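Local coordinates for transcriptional repressor, TetR family (Thermus thermophilus, PDB 3ANP), which represses transcription of genes for fatty acid degradation as a TetR-family regulator and binds lauroyl-CoA, at the interface of chains A and B. Sequence-based numbering; all coordinates share one arbitrary frame. Chains: chain A/B, Transcriptional repressor, TetR family.

Contact 1: the interface of chains A and B. Residues chain A 109, 112, 164, 167-168, 172; chain B 112, 163, 167.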
# COMPACT_ATOMS: atom_id res chain seq x y z
N TYR A 109 -7.35 -6.30 4.09
CA TYR A 109 -6.26 -7.17 4.55
C TYR A 109 -6.09 -8.39 3.65
O TYR A 109 -4.99 -8.94 3.55
CB TYR A 109 -6.50 -7.63 6.00
CG TYR A 109 -6.16 -6.56 7.00
CD1 TYR A 109 -4.85 -6.08 7.12
CD2 TYR A 109 -7.14 -6.01 7.82
CE1 TYR A 109 -4.54 -5.07 8.03
CE2 TYR A 109 -6.84 -5.01 8.72
CZ TYR A 109 -5.54 -4.54 8.83
OH TYR A 109 -5.25 -3.55 9.75
N LEU A 112 -3.45 -8.51 1.26
CA LEU A 112 -2.13 -8.70 1.85
C LEU A 112 -1.98 -10.11 2.40
O LEU A 112 -1.05 -10.40 3.16
CB LEU A 112 -1.89 -7.69 2.98
CG LEU A 112 -2.05 -6.19 2.67
CD1 LEU A 112 -1.92 -5.38 3.94
CD2 LEU A 112 -1.00 -5.76 1.66
N LEU A 164 -3.45 1.78 0.16
CA LEU A 164 -2.69 2.02 1.39
C LEU A 164 -3.30 3.15 2.21
O LEU A 164 -3.37 3.07 3.44
CB LEU A 164 -1.23 2.33 1.09
CG LEU A 164 -0.28 2.39 2.31
CD1 LEU A 164 -0.27 1.06 3.07
CD2 LEU A 164 1.13 2.70 1.81
N LEU A 167 -6.66 1.83 3.78
CA LEU A 167 -6.38 0.85 4.81
C LEU A 167 -5.87 1.53 6.08
O LEU A 167 -6.35 1.24 7.18
CB LEU A 167 -5.35 -0.17 4.30
CG LEU A 167 -4.80 -1.17 5.32
CD1 LEU A 167 -5.94 -1.77 6.11
CD2 LEU A 167 -4.02 -2.27 4.57
N ARG A 168 -4.90 2.43 5.95
CA ARG A 168 -4.37 3.11 7.11
C ARG A 168 -5.41 4.01 7.74
O ARG A 168 -5.49 4.13 8.96
CB ARG A 168 -3.11 3.89 6.74
CG ARG A 168 -1.94 2.94 6.42
CD ARG A 168 -0.78 3.64 5.74
NE ARG A 168 -0.01 4.48 6.65
CZ ARG A 168 1.08 5.15 6.31
NH1 ARG A 168 1.55 5.07 5.06
NH2 ARG A 168 1.71 5.90 7.21
N TYR A 172 -6.18 2.89 11.41
CA TYR A 172 -5.49 3.73 12.40
C TYR A 172 -5.96 5.16 12.61
O TYR A 172 -5.84 5.67 13.71
CB TYR A 172 -4.00 3.79 12.05
CG TYR A 172 -3.39 2.46 11.67
CD1 TYR A 172 -3.42 1.38 12.57
CD2 TYR A 172 -2.79 2.27 10.43
CE1 TYR A 172 -2.86 0.16 12.23
CE2 TYR A 172 -2.23 1.05 10.08
CZ TYR A 172 -2.27 -0.01 10.99
OH TYR A 172 -1.73 -1.22 10.65
N LEU B 112 1.97 -2.98 8.90
CA LEU B 112 0.51 -2.94 8.79
C LEU B 112 -0.16 -3.85 9.81
O LEU B 112 -1.25 -4.38 9.58
CB LEU B 112 0.07 -3.29 7.37
CG LEU B 112 0.44 -2.21 6.34
CD1 LEU B 112 0.01 -2.62 4.95
CD2 LEU B 112 -0.21 -0.89 6.74
N PHE B 163 7.22 1.07 -0.26
CA PHE B 163 6.64 0.01 0.57
C PHE B 163 5.72 -0.91 -0.22
O PHE B 163 5.84 -2.14 -0.16
CB PHE B 163 5.85 0.61 1.72
CG PHE B 163 5.13 -0.41 2.55
CD1 PHE B 163 5.81 -1.17 3.49
CD2 PHE B 163 3.76 -0.61 2.38
CE1 PHE B 163 5.13 -2.13 4.27
CE2 PHE B 163 3.07 -1.57 3.15
CZ PHE B 163 3.76 -2.32 4.10
N LEU B 167 6.81 -4.71 -0.90
CA LEU B 167 5.97 -5.77 -0.34
C LEU B 167 5.44 -6.68 -1.46
O LEU B 167 5.46 -7.91 -1.34
CB LEU B 167 4.81 -5.16 0.46
CG LEU B 167 3.90 -6.14 1.23
CD1 LEU B 167 3.00 -5.36 2.18
CD2 LEU B 167 3.05 -6.93 0.26

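Contact 2: the interface of chains A and B. Residues chain A 180-181, 184, 187-188; chain B 146, 149, 153, 157.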
# COMPACT_ATOMS: atom_id res chain seq x y z
N GLU A 180 -9.64 14.20 1.49
CA GLU A 180 -8.49 15.09 1.34
C GLU A 180 -7.22 14.29 1.02
O GLU A 180 -6.39 14.69 0.21
CB GLU A 180 -8.29 15.90 2.63
CG GLU A 180 -7.22 16.99 2.58
CD GLU A 180 -5.80 16.47 2.70
OE1 GLU A 180 -5.57 15.49 3.47
OE2 GLU A 180 -4.90 17.05 2.05
N GLU A 181 -7.08 13.15 1.69
CA GLU A 181 -5.94 12.27 1.50
C GLU A 181 -5.91 11.69 0.08
O GLU A 181 -4.87 11.65 -0.56
CB GLU A 181 -5.97 11.16 2.55
CG GLU A 181 -5.04 9.97 2.31
CD GLU A 181 -3.57 10.30 2.52
OE1 GLU A 181 -3.26 11.30 3.21
OE2 GLU A 181 -2.73 9.53 2.02
N LYS A 184 -4.95 14.25 -2.41
CA LYS A 184 -3.50 14.47 -2.35
C LYS A 184 -2.78 13.43 -3.22
O LYS A 184 -1.87 13.78 -3.98
CB LYS A 184 -2.99 14.37 -0.89
CG LYS A 184 -1.44 14.41 -0.74
CD LYS A 184 -0.79 13.00 -0.73
CE LYS A 184 -1.22 12.21 0.51
NZ LYS A 184 -0.68 10.82 0.58
N ARG A 187 -3.47 14.34 -6.99
CA ARG A 187 -2.71 15.51 -7.43
C ARG A 187 -1.22 15.18 -7.56
O ARG A 187 -0.58 15.54 -8.55
CB ARG A 187 -2.87 16.65 -6.43
CG ARG A 187 -4.31 17.03 -6.12
CD ARG A 187 -4.87 18.01 -7.12
NE ARG A 187 -4.02 19.20 -7.24
CZ ARG A 187 -4.38 20.31 -7.88
NH1 ARG A 187 -5.57 20.39 -8.46
NH2 ARG A 187 -3.53 21.33 -7.95
N LEU A 188 -0.66 14.53 -6.55
CA LEU A 188 0.76 14.21 -6.60
C LEU A 188 1.13 13.30 -7.75
O LEU A 188 2.08 13.58 -8.48
CB LEU A 188 1.24 13.60 -5.28
CG LEU A 188 1.42 14.59 -4.12
CD1 LEU A 188 2.08 13.88 -2.95
CD2 LEU A 188 2.29 15.77 -4.57
N ARG B 146 5.90 22.04 -5.43
CA ARG B 146 4.64 22.64 -5.02
C ARG B 146 4.60 22.87 -3.50
O ARG B 146 5.20 22.12 -2.73
CB ARG B 146 3.48 21.74 -5.42
CG ARG B 146 3.50 20.45 -4.64
CD ARG B 146 2.14 19.82 -4.71
NE ARG B 146 1.91 19.20 -5.98
CZ ARG B 146 0.75 19.15 -6.62
NH1 ARG B 146 -0.35 19.71 -6.11
NH2 ARG B 146 0.69 18.49 -7.76
N PHE B 149 1.64 20.96 -0.33
CA PHE B 149 1.96 19.74 0.42
C PHE B 149 3.36 19.96 1.02
O PHE B 149 4.23 20.55 0.38
CB PHE B 149 1.95 18.52 -0.51
CG PHE B 149 0.61 18.23 -1.10
CD1 PHE B 149 -0.48 17.94 -0.28
CD2 PHE B 149 0.41 18.29 -2.48
CE1 PHE B 149 -1.76 17.71 -0.82
CE2 PHE B 149 -0.86 18.07 -3.03
CZ PHE B 149 -1.95 17.78 -2.19
N ARG B 153 5.21 15.28 3.85
CA ARG B 153 4.07 14.58 3.30
C ARG B 153 4.38 13.94 1.95
O ARG B 153 3.99 12.80 1.71
CB ARG B 153 2.85 15.50 3.18
CG ARG B 153 1.56 14.70 3.11
CD ARG B 153 0.31 15.55 3.21
NE ARG B 153 -0.87 14.71 3.20
CZ ARG B 153 -2.11 15.16 3.01
NH1 ARG B 153 -2.31 16.46 2.83
NH2 ARG B 153 -3.13 14.31 2.98
N THR B 157 4.82 9.95 0.97
CA THR B 157 4.07 9.32 -0.11
C THR B 157 5.02 8.53 -1.03
O THR B 157 4.66 7.46 -1.54
CB THR B 157 3.28 10.34 -0.95
OG1 THR B 157 2.30 10.99 -0.12
CG2 THR B 157 2.56 9.64 -2.10
O HOH W 1 -0.78 12.11 4.03

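Contact 1: the interface of chains A and B
B:Leu112 pushes its isobutyl group against A:Leu112, A:Leu164 and A:Leu167 in an apolar patch of the subunit interface, which helps to join two copies of this TetR-family repressor through their C-terminal, ligand-binding regions. TetR repressors typically work as dimers, and the two-fold symmetry of the whole interface fits that pattern. The two Leu112 side chains, each from a loop that follows helix 101-110, meet through their CD1 methyls, with A:Leu112 CD1 3.5 Å from B:Leu112 CD1, and cross at about a right angle. In B:Leu112, CG stands anti to the carbonyl carbon (chi1 -69°); CD1 faces A:Leu112 and A:Leu167, the latter through CD2 at 4.1 Å, and both methyls border A:Leu164 CD1, which is 4.2 Å from B:Leu112 CD2. On the other side of the leucine pair, A:Leu112 CD2 touches B:Leu167 CD1 at 4.1 Å, again nearly perpendicular. The backbone of B:Leu112 is approached by two tyrosines: the phenol oxygen OH of A:Tyr172 lies 3.2 Å from its carbonyl carbon C, and A:Tyr109 brings ring carbon CE1 to 3.7 Å from its carbonyl O. Neither approach is a hydrogen bond, and shape and van der Waals packing carry the patch. A:Leu167 CD1 lies over one face of the A:Tyr109 ring, toward its rim, and so packs the tyrosine against helix 151-172. Leu112 is also among the residues that line the acyl-CoA pocket.

Contact 2: the interface of chains A and B
B:Arg153 meets A:Glu180 and A:Glu181 in a mixed polar and apolar patch of the dimer interface, where helix 178-191 of one TetR-family subunit is joined to the start of helix 151-171 of the other and the loop before it. The arginine, extended from CG to NE, reaches A:Glu180 tip to tip and grips it end-on: NH1 donates to the syn lone pair of A:Glu180 OE2 at 2.8 Å, and NH2 bonds OE1 from the syn side. The two planes are twisted 36° apart. NH2 also donates to A:Glu181 OE1 at 3.0 Å, meeting that oxygen from above its carboxylate plane, and a water 2.7 Å from B:Arg153 NE links it to the same oxygen. A:Lys184 lays its CG over the centre of the guanidinium, 3.9 Å above the plane, and also over the face of the B:Phe149 ring, 3.8 Å from the centroid. An alanine in place of B:Arg153 would probably leave both glutamates without their cationic partner across the interface and take away the flat surface beneath A:Lys184. Bends at chi2 (-92°) and chi3 (-66°) turn the lysine tip toward A:Glu181 OE2, its salt-bridge partner in the same chain. Beyond the lysine, A:Leu188 CD2 packs 3.8 Å from B:Phe149 CD2. The ammonium NZ of A:Lys184 also donates to B:Thr157 OG1 at 3.1 Å, and that hydroxyl in turn donates to the backbone O of B:Arg153.

About 18 Å separates the C-alpha centres of contact 1 and contact 2, which belong to one two-fold interface. Helix 151-171 of chain B serves both: its start carries B:Arg153 and B:Thr157 of contact 2, and B:Phe163 and B:Leu167 farther along enter contact 1. On the chain A side, helix 151-172, with helix 101-110 and the loop after it, supplies contact 1, and helix 178-191 supplies contact 2; the two contacts share no residue. An apolar patch is thus combined with a charged one, and symmetry repeats both. Because Leu112 and Phe163 also line the ligand pocket, acyl-CoA binding might be sensed at contact 1.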